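PDB 4KKM: polyprenyl synthetase from Zymomonas mobilis subsp. mobilis, which probably catalyses the magnesium-dependent chain elongation of isoprenyl diphosphates, joining isoprene units into longer prenyl chains. Local coordinates for residues B[233-238]-B[306-311]; B[53-58]-B[131-136]. All blocks are in the same frame, centred on the assembly; numbering follows the deposited sequence.

Contact 1: residues B[233-238]-B[306-311]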
ATOM      1  N   LYS B 233      -6.850 -21.339  -7.941  1.00 26.23           N
ATOM      2  CA  LYS B 233      -5.855 -20.454  -8.547  1.00 25.35           C
ATOM      3  C   LYS B 233      -5.682 -20.748 -10.040  1.00 26.21           C
ATOM      4  O   LYS B 233      -5.420 -19.844 -10.836  1.00 25.98           O
ATOM      5  CB  LYS B 233      -4.517 -20.519  -7.801  1.00 29.77           C
ATOM      6  CG  LYS B 233      -4.579 -19.931  -6.392  1.00 35.24           C
ATOM      7  CD  LYS B 233      -3.192 -19.724  -5.797  1.00 38.63           C
ATOM      8  CE  LYS B 233      -2.569 -18.417  -6.285  1.00 42.82           C
ATOM      9  NZ  LYS B 233      -1.270 -18.140  -5.607  1.00 50.61           N
ATOM     10  N   ALA B 234      -5.848 -22.010 -10.418  1.00 25.21           N
ATOM     11  CA  ALA B 234      -5.781 -22.397 -11.823  1.00 23.74           C
ATOM     12  C   ALA B 234      -6.948 -21.800 -12.617  1.00 27.18           C
ATOM     13  O   ALA B 234      -6.788 -21.402 -13.771  1.00 27.07           O
ATOM     14  CB  ALA B 234      -5.767 -23.926 -11.956  1.00 26.75           C
ATOM     15  N   TYR B 235      -8.126 -21.755 -11.999  1.00 27.63           N
ATOM     16  CA  TYR B 235      -9.279 -21.105 -12.617  1.00 29.61           C
ATOM     17  C   TYR B 235      -8.970 -19.634 -12.867  1.00 27.83           C
ATOM     18  O   TYR B 235      -9.253 -19.108 -13.946  1.00 28.89           O
ATOM     19  CB  TYR B 235     -10.520 -21.245 -11.730  1.00 31.28           C
ATOM     20  CG  TYR B 235     -11.679 -20.320 -12.074  1.00 28.83           C
ATOM     21  CD1 TYR B 235     -11.706 -19.002 -11.614  1.00 26.12           C
ATOM     22  CD2 TYR B 235     -12.763 -20.774 -12.824  1.00 25.94           C
ATOM     23  CE1 TYR B 235     -12.762 -18.154 -11.909  1.00 28.70           C
ATOM     24  CE2 TYR B 235     -13.832 -19.925 -13.128  1.00 27.81           C
ATOM     25  CZ  TYR B 235     -13.822 -18.614 -12.661  1.00 30.18           C
ATOM     26  OH  TYR B 235     -14.868 -17.756 -12.941  1.00 31.85           O
ATOM     27  N   ALA B 236      -8.408 -18.971 -11.859  1.00 22.76           N
ATOM     28  CA  ALA B 236      -8.073 -17.556 -11.978  1.00 23.40           C
ATOM     29  C   ALA B 236      -7.058 -17.334 -13.080  1.00 25.76           C
ATOM     30  O   ALA B 236      -7.138 -16.361 -13.831  1.00 25.54           O
ATOM     31  CB  ALA B 236      -7.523 -17.017 -10.665  1.00 19.90           C
ATOM     32  N   ARG B 237      -6.083 -18.231 -13.151  1.00 20.93           N
ATOM     33  CA  ARG B 237      -5.031 -18.124 -14.150  1.00 25.74           C
ATOM     34  C   ARG B 237      -5.639 -18.184 -15.552  1.00 31.12           C
ATOM     35  O   ARG B 237      -5.307 -17.379 -16.433  1.00 28.86           O
ATOM     36  CB  ARG B 237      -4.027 -19.260 -13.956  1.00 29.63           C
ATOM     37  CG  ARG B 237      -2.989 -19.383 -15.065  1.00 32.72           C
ATOM     38  CD  ARG B 237      -2.334 -20.763 -15.036  1.00 40.54           C
ATOM     39  NE  ARG B 237      -3.261 -21.797 -15.495  1.00 48.56           N
ATOM     40  CZ  ARG B 237      -3.197 -23.076 -15.141  1.00 50.74           C
ATOM     41  NH1 ARG B 237      -2.243 -23.491 -14.316  1.00 49.68           N
ATOM     42  NH2 ARG B 237      -4.090 -23.941 -15.613  1.00 51.58           N
ATOM     43  N   ASP B 238      -6.550 -19.131 -15.746  1.00 29.52           N
ATOM     44  CA  ASP B 238      -7.160 -19.336 -17.057  1.00 28.32           C
ATOM     45  C   ASP B 238      -8.119 -18.215 -17.454  1.00 26.50           C
ATOM     46  O   ASP B 238      -8.045 -17.724 -18.573  1.00 26.73           O
ATOM     47  CB  ASP B 238      -7.839 -20.713 -17.153  1.00 29.42           C
ATOM     48  CG  ASP B 238      -6.837 -21.856 -17.152  1.00 33.87           C
ATOM     49  OD1 ASP B 238      -5.638 -21.596 -17.390  1.00 33.93           O
ATOM     50  OD2 ASP B 238      -7.247 -23.010 -16.906  1.00 34.46           O
ATOM     51  N   ASP B 306     -21.660 -22.680  -9.796  1.00 40.67           N
ATOM     52  CA  ASP B 306     -22.300 -22.174 -11.014  1.00 41.71           C
ATOM     53  C   ASP B 306     -22.000 -20.698 -11.297  1.00 40.20           C
ATOM     54  O   ASP B 306     -21.896 -20.297 -12.456  1.00 41.29           O
ATOM     55  CB  ASP B 306     -23.812 -22.421 -10.998  1.00 43.93           C
ATOM     56  CG  ASP B 306     -24.175 -23.844 -11.390  1.00 51.78           C
ATOM     57  OD1 ASP B 306     -23.305 -24.555 -11.946  1.00 49.50           O
ATOM     58  OD2 ASP B 306     -25.333 -24.246 -11.152  1.00 51.74           O
ATOM     59  N   TYR B 307     -21.853 -19.896 -10.245  1.00 42.99           N
ATOM     60  CA  TYR B 307     -21.516 -18.485 -10.413  1.00 39.89           C
ATOM     61  C   TYR B 307     -20.161 -18.310 -11.081  1.00 36.03           C
ATOM     62  O   TYR B 307     -20.036 -17.581 -12.067  1.00 37.36           O
ATOM     63  CB  TYR B 307     -21.551 -17.752  -9.073  1.00 43.42           C
ATOM     64  CG  TYR B 307     -22.948 -17.588  -8.533  1.00 52.34           C
ATOM     65  CD1 TYR B 307     -23.895 -16.845  -9.229  1.00 55.59           C
ATOM     66  CD2 TYR B 307     -23.328 -18.182  -7.337  1.00 56.95           C
ATOM     67  CE1 TYR B 307     -25.178 -16.690  -8.748  1.00 58.18           C
ATOM     68  CE2 TYR B 307     -24.612 -18.037  -6.847  1.00 61.23           C
ATOM     69  CZ  TYR B 307     -25.532 -17.287  -7.555  1.00 62.90           C
ATOM     70  OH  TYR B 307     -26.808 -17.135  -7.071  1.00 67.49           O
ATOM     71  N   LEU B 308     -19.149 -18.983 -10.544  1.00 36.21           N
ATOM     72  CA  LEU B 308     -17.821 -18.982 -11.150  1.00 34.69           C
ATOM     73  C   LEU B 308     -17.856 -19.501 -12.588  1.00 35.07           C
ATOM     74  O   LEU B 308     -17.174 -18.971 -13.462  1.00 33.80           O
ATOM     75  CB  LEU B 308     -16.844 -19.809 -10.312  1.00 32.67           C
ATOM     76  CG  LEU B 308     -16.362 -19.158  -9.010  1.00 29.13           C
ATOM     77  CD1 LEU B 308     -15.421 -20.101  -8.265  1.00 31.93           C
ATOM     78  CD2 LEU B 308     -15.696 -17.794  -9.271  1.00 27.75           C
ATOM     79  N   ARG B 309     -18.652 -20.536 -12.828  1.00 38.25           N
ATOM     80  CA  ARG B 309     -18.798 -21.072 -14.180  1.00 40.93           C
ATOM     81  C   ARG B 309     -19.370 -20.020 -15.136  1.00 39.47           C
ATOM     82  O   ARG B 309     -18.828 -19.803 -16.220  1.00 38.85           O
ATOM     83  CB  ARG B 309     -19.648 -22.351 -14.176  1.00 38.42           C
ATOM     84  CG  ARG B 309     -18.974 -23.534 -13.477  1.00 36.96           C
ATOM     85  CD  ARG B 309     -19.800 -24.821 -13.550  1.00 40.83           C
ATOM     86  NE  ARG B 309     -19.145 -25.911 -12.824  1.00 40.16           N
ATOM     87  CZ  ARG B 309     -19.601 -26.455 -11.698  1.00 42.98           C
ATOM     88  NH1 ARG B 309     -20.741 -26.037 -11.162  1.00 42.87           N
ATOM     89  NH2 ARG B 309     -18.920 -27.433 -11.117  1.00 43.97           N
ATOM     90  N   SER B 310     -20.448 -19.359 -14.716  1.00 41.25           N
ATOM     91  CA  SER B 310     -21.068 -18.290 -15.503  1.00 43.45           C
ATOM     92  C   SER B 310     -20.121 -17.122 -15.749  1.00 43.34           C
ATOM     93  O   SER B 310     -20.106 -16.539 -16.837  1.00 40.05           O
ATOM     94  CB  SER B 310     -22.329 -17.774 -14.808  1.00 44.74           C
ATOM     95  OG  SER B 310     -23.361 -18.739 -14.861  1.00 51.27           O
ATOM     96  N   ILE B 311     -19.341 -16.778 -14.728  1.00 39.61           N
ATOM     97  CA  ILE B 311     -18.410 -15.665 -14.825  1.00 37.62           C
ATOM     98  C   ILE B 311     -17.382 -15.935 -15.911  1.00 38.29           C
ATOM     99  O   ILE B 311     -17.098 -15.061 -16.724  1.00 37.52           O
ATOM    100  CB  ILE B 311     -17.719 -15.374 -13.472  1.00 38.62           C
ATOM    101  CG1 ILE B 311     -18.717 -14.737 -12.504  1.00 39.17           C
ATOM    102  CG2 ILE B 311     -16.502 -14.469 -13.665  1.00 35.21           C
ATOM    103  CD1 ILE B 311     -18.244 -14.722 -11.069  1.00 39.65           C
TER

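Contact 2: residues B[53-58]-B[131-136]. With ACT (acetate ion), chain E.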
ATOM      1  N   ARG B  53      -8.380  17.146   5.386  1.00 25.78           N
ATOM      2  CA  ARG B  53      -8.338  15.886   4.645  1.00 26.44           C
ATOM      3  C   ARG B  53      -9.592  15.693   3.794  1.00 30.28           C
ATOM      4  O   ARG B  53      -9.746  14.664   3.133  1.00 27.39           O
ATOM      5  CB  ARG B  53      -8.185  14.697   5.590  1.00 27.04           C
ATOM      6  CG  ARG B  53      -6.838  14.624   6.302  1.00 28.21           C
ATOM      7  CD  ARG B  53      -6.856  13.489   7.294  1.00 26.83           C
ATOM      8  NE  ARG B  53      -7.900  13.708   8.289  1.00 29.49           N
ATOM      9  CZ  ARG B  53      -8.404  12.750   9.055  1.00 37.42           C
ATOM     10  NH1 ARG B  53      -7.962  11.504   8.930  1.00 34.86           N
ATOM     11  NH2 ARG B  53      -9.351  13.035   9.938  1.00 37.85           N
ATOM     12  N   ARG B  54     -10.484  16.679   3.814  1.00 29.04           N
ATOM     13  CA  ARG B  54     -11.757  16.566   3.108  1.00 25.75           C
ATOM     14  C   ARG B  54     -11.583  16.135   1.648  1.00 31.23           C
ATOM     15  O   ARG B  54     -12.205  15.171   1.195  1.00 27.22           O
ATOM     16  CB  ARG B  54     -12.528  17.884   3.179  1.00 31.45           C
ATOM     17  CG  ARG B  54     -13.923  17.806   2.578  1.00 34.64           C
ATOM     18  CD  ARG B  54     -14.685  19.104   2.827  1.00 30.42           C
ATOM     19  NE  ARG B  54     -16.106  18.961   2.520  1.00 45.29           N
ATOM     20  CZ  ARG B  54     -16.978  19.961   2.571  1.00 57.54           C
ATOM     21  NH1 ARG B  54     -18.256  19.751   2.272  1.00 52.28           N
ATOM     22  NH2 ARG B  54     -16.571  21.176   2.916  1.00 61.28           N
ATOM     23  N   ARG B  55     -10.720  16.841   0.928  1.00 30.62           N
ATOM     24  CA  ARG B  55     -10.540  16.609  -0.500  1.00 31.29           C
ATOM     25  C   ARG B  55     -10.006  15.210  -0.768  1.00 31.82           C
ATOM     26  O   ARG B  55     -10.458  14.526  -1.687  1.00 26.79           O
ATOM     27  CB  ARG B  55      -9.594  17.656  -1.091  1.00 30.04           C
ATOM     28  CG  ARG B  55      -9.440  17.588  -2.604  1.00 33.65           C
ATOM     29  CD  ARG B  55      -8.526  18.707  -3.099  1.00 35.70           C
ATOM     30  NE  ARG B  55      -8.558  18.866  -4.553  1.00 34.24           N
ATOM     31  CZ  ARG B  55      -9.415  19.643  -5.208  1.00 39.14           C
ATOM     32  NH1 ARG B  55     -10.328  20.344  -4.545  1.00 38.68           N
ATOM     33  NH2 ARG B  55      -9.355  19.727  -6.530  1.00 42.12           N
ATOM     34  N   LEU B  56      -9.040  14.786   0.040  1.00 27.78           N
ATOM     35  CA  LEU B  56      -8.475  13.451  -0.106  1.00 26.68           C
ATOM     36  C   LEU B  56      -9.562  12.376  -0.044  1.00 24.67           C
ATOM     37  O   LEU B  56      -9.676  11.524  -0.932  1.00 23.95           O
ATOM     38  CB  LEU B  56      -7.434  13.196   0.986  1.00 22.53           C
ATOM     39  CG  LEU B  56      -7.000  11.729   1.115  1.00 24.50           C
ATOM     40  CD1 LEU B  56      -6.186  11.276  -0.101  1.00 22.79           C
ATOM     41  CD2 LEU B  56      -6.207  11.517   2.400  1.00 22.98           C
ATOM     42  N   VAL B  57     -10.366  12.422   1.006  1.00 24.98           N
ATOM     43  CA  VAL B  57     -11.398  11.408   1.197  1.00 23.51           C
ATOM     44  C   VAL B  57     -12.496  11.532   0.134  1.00 24.46           C
ATOM     45  O   VAL B  57     -13.045  10.530  -0.323  1.00 23.75           O
ATOM     46  CB  VAL B  57     -11.984  11.464   2.631  1.00 26.33           C
ATOM     47  CG1 VAL B  57     -13.074  10.421   2.818  1.00 29.08           C
ATOM     48  CG2 VAL B  57     -10.871  11.273   3.660  1.00 22.71           C
ATOM     49  N   GLU B  58     -12.817  12.756  -0.278  1.00 26.61           N
ATOM     50  CA  GLU B  58     -13.799  12.912  -1.351  1.00 26.12           C
ATOM     51  C   GLU B  58     -13.264  12.329  -2.666  1.00 30.61           C
ATOM     52  O   GLU B  58     -14.025  11.760  -3.447  1.00 27.40           O
ATOM     53  CB  GLU B  58     -14.259  14.371  -1.500  1.00 26.70           C
ATOM     54  CG  GLU B  58     -15.202  14.791  -0.379  1.00 30.18           C
ATOM     55  CD  GLU B  58     -15.608  16.252  -0.435  1.00 35.47           C
ATOM     56  OE1 GLU B  58     -14.925  17.045  -1.120  1.00 35.96           O
ATOM     57  OE2 GLU B  58     -16.615  16.601   0.214  1.00 36.94           O
ATOM     58  N   ASP B 131      -3.774  16.455  -9.989  1.00 31.67           N
ATOM     59  CA  ASP B 131      -2.771  15.393 -10.054  1.00 33.37           C
ATOM     60  C   ASP B 131      -2.341  14.931  -8.664  1.00 29.42           C
ATOM     61  O   ASP B 131      -2.265  13.733  -8.391  1.00 29.95           O
ATOM     62  CB  ASP B 131      -1.548  15.841 -10.862  1.00 36.68           C
ATOM     63  CG  ASP B 131      -1.866  16.070 -12.334  1.00 44.92           C
ATOM     64  OD1 ASP B 131      -2.918  15.586 -12.799  1.00 47.85           O
ATOM     65  OD2 ASP B 131      -1.060  16.728 -13.024  1.00 47.77           O
ATOM     66  N   ALA B 132      -2.069  15.882  -7.779  1.00 28.83           N
ATOM     67  CA  ALA B 132      -1.627  15.525  -6.434  1.00 28.54           C
ATOM     68  C   ALA B 132      -2.680  14.712  -5.686  1.00 26.22           C
ATOM     69  O   ALA B 132      -2.358  13.758  -4.973  1.00 24.33           O
ATOM     70  CB  ALA B 132      -1.257  16.776  -5.654  1.00 33.00           C
ATOM     71  N   SER B 133      -3.943  15.090  -5.848  1.00 27.39           N
ATOM     72  CA  SER B 133      -5.021  14.368  -5.189  1.00 24.58           C
ATOM     73  C   SER B 133      -5.140  12.938  -5.720  1.00 23.77           C
ATOM     74  O   SER B 133      -5.523  12.032  -4.991  1.00 25.08           O
ATOM     75  CB  SER B 133      -6.348  15.113  -5.354  1.00 28.08           C
ATOM     76  OG  SER B 133      -6.325  16.351  -4.656  1.00 27.84           O
ATOM     77  N   ALA B 134      -4.832  12.743  -6.996  1.00 24.85           N
ATOM     78  CA  ALA B 134      -4.863  11.402  -7.569  1.00 24.59           C
ATOM     79  C   ALA B 134      -3.740  10.552  -6.985  1.00 25.17           C
ATOM     80  O   ALA B 134      -3.941   9.389  -6.657  1.00 24.04           O
ATOM     81  CB  ALA B 134      -4.768  11.458  -9.091  1.00 25.57           C
ATOM     82  N   VAL B 135      -2.553  11.132  -6.862  1.00 23.94           N
ATOM     83  CA  VAL B 135      -1.442  10.408  -6.251  1.00 25.95           C
ATOM     84  C   VAL B 135      -1.818   9.956  -4.831  1.00 24.04           C
ATOM     85  O   VAL B 135      -1.712   8.775  -4.498  1.00 25.07           O
ATOM     86  CB  VAL B 135      -0.163  11.266  -6.204  1.00 28.98           C
ATOM     87  CG1 VAL B 135       0.935  10.551  -5.418  1.00 33.17           C
ATOM     88  CG2 VAL B 135       0.304  11.611  -7.620  1.00 29.64           C
ATOM     89  N   LEU B 136      -2.283  10.901  -4.016  1.00 27.27           N
ATOM     90  CA  LEU B 136      -2.579  10.638  -2.604  1.00 24.87           C
ATOM     91  C   LEU B 136      -3.786   9.730  -2.382  1.00 21.47           C
ATOM     92  O   LEU B 136      -3.744   8.831  -1.538  1.00 20.78           O
ATOM     93  CB  LEU B 136      -2.766  11.953  -1.838  1.00 21.18           C
ATOM     94  CG  LEU B 136      -1.519  12.842  -1.725  1.00 23.46           C
ATOM     95  CD1 LEU B 136      -1.799  14.067  -0.860  1.00 24.40           C
ATOM     96  CD2 LEU B 136      -0.327  12.056  -1.173  1.00 22.40           C
TER
HETATM   97  C   ACT E 303     -12.796  20.939  -1.448  1.00 53.88           C
HETATM   98  O   ACT E 303     -13.630  21.327  -2.304  1.00 45.77           O
HETATM   99  OXT ACT E 303     -11.992  20.036  -1.804  1.00 48.42           O
HETATM  100  CH3 ACT E 303     -12.777  21.526  -0.067  1.00 54.09           C

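Contact 1: residues B[233-238]-B[306-311]
With chi1 at 165°, Tyr235 carries its ring carbon CG opposite the backbone N and reaches out from helix 226-253 to Leu308, whose CG stands beside its own backbone N, bringing CD2 to the phenol. The phenol OH donates a hydrogen bond of 2.7 Å to the backbone O of Leu308. It arrives from the side of that carbonyl, at a C=O...donor angle of 123° and tilted 24° from the carbonyl plane, while the carbonyl O lies at the ring edge. Around this bond the packing is apolar: Leu308 CD2 comes within 4.0 Å of Tyr235 CZ, and Ile311 CG2 approaches Tyr235 OH at 3.7 Å. The hydroxyl is thus buried yet satisfied. A phenylalanine here would probably leave the Leu308 carbonyl without this donor and remove the one polar tie between the two segments. Ala294 and Leu298 also pack on Tyr235, whereas Ala78 and Thr79 of helix 71-80 touch Leu308. With backbones 8.9 Å apart between the CA atoms of Tyr235 and Leu308, a single aromatic side chain bridges a long helix and the C-terminal helix 306-314, within the all-helical fold of the trans-isoprenyl diphosphate synthases.

Contact 2: residues B[53-58]-B[131-136]
Helix 54-64 meets the N-terminal turns of helix 131-150 here, close to the second subunit of the dimer, in an all-helical prenyl synthase fold. The CA atoms of Leu56 and Ser133 lie 6.2 Å apart, and two kinds of contact flank this approach. On the apolar side, Leu56 CD1 rests against the backbone of Leu136, 3.7 Å from its C atom, and touches Leu136 CB at 3.9 Å. Leu56 is also packed on Ala182 of the second subunit. On the polar side, Arg55 has CG anti to its backbone N (chi1 -174°) and stays extended to NE, which carries the guanidinium past the serine. Arg55 NE gives Ser133 OG a weak, bent hydrogen bond of 3.4 Å, with the hydroxyl in the guanidinium plane at its edge. Asp130 is the stronger partner of both residues, forming a salt bridge with Arg55 NH2 and a hydrogen bond with Ser133 OG. An acetate ion, probably from the crystallisation liquor, takes a hydrogen bond from Arg55 NH1 to its OXT atom at 3.2 Å. The arginine therefore faces two carboxylates, and its positive charge is probably balanced mainly by Asp130, with Ser133 adding a modest link between the helices.

Overall arrangement
Contacts 1 and 2 lie on opposite sides of the chain's centre, with their own centres 35 Å apart and their nearest atoms about 27 Å apart; they share no helix and follow one another along the chain. Contact 1 is the more central, and all its touching residues are buried. Its helices are tied by one neutral hydrogen bond to a main-chain carbonyl amid apolar groups, and the second subunit does not touch it. Contact 2, farther out, mixes a buried leucine pair with an exposed arginine whose charge meets carboxylates, and the second subunit packs against it. Both lie away from the calcium ion bound by Asp108 and Asp114.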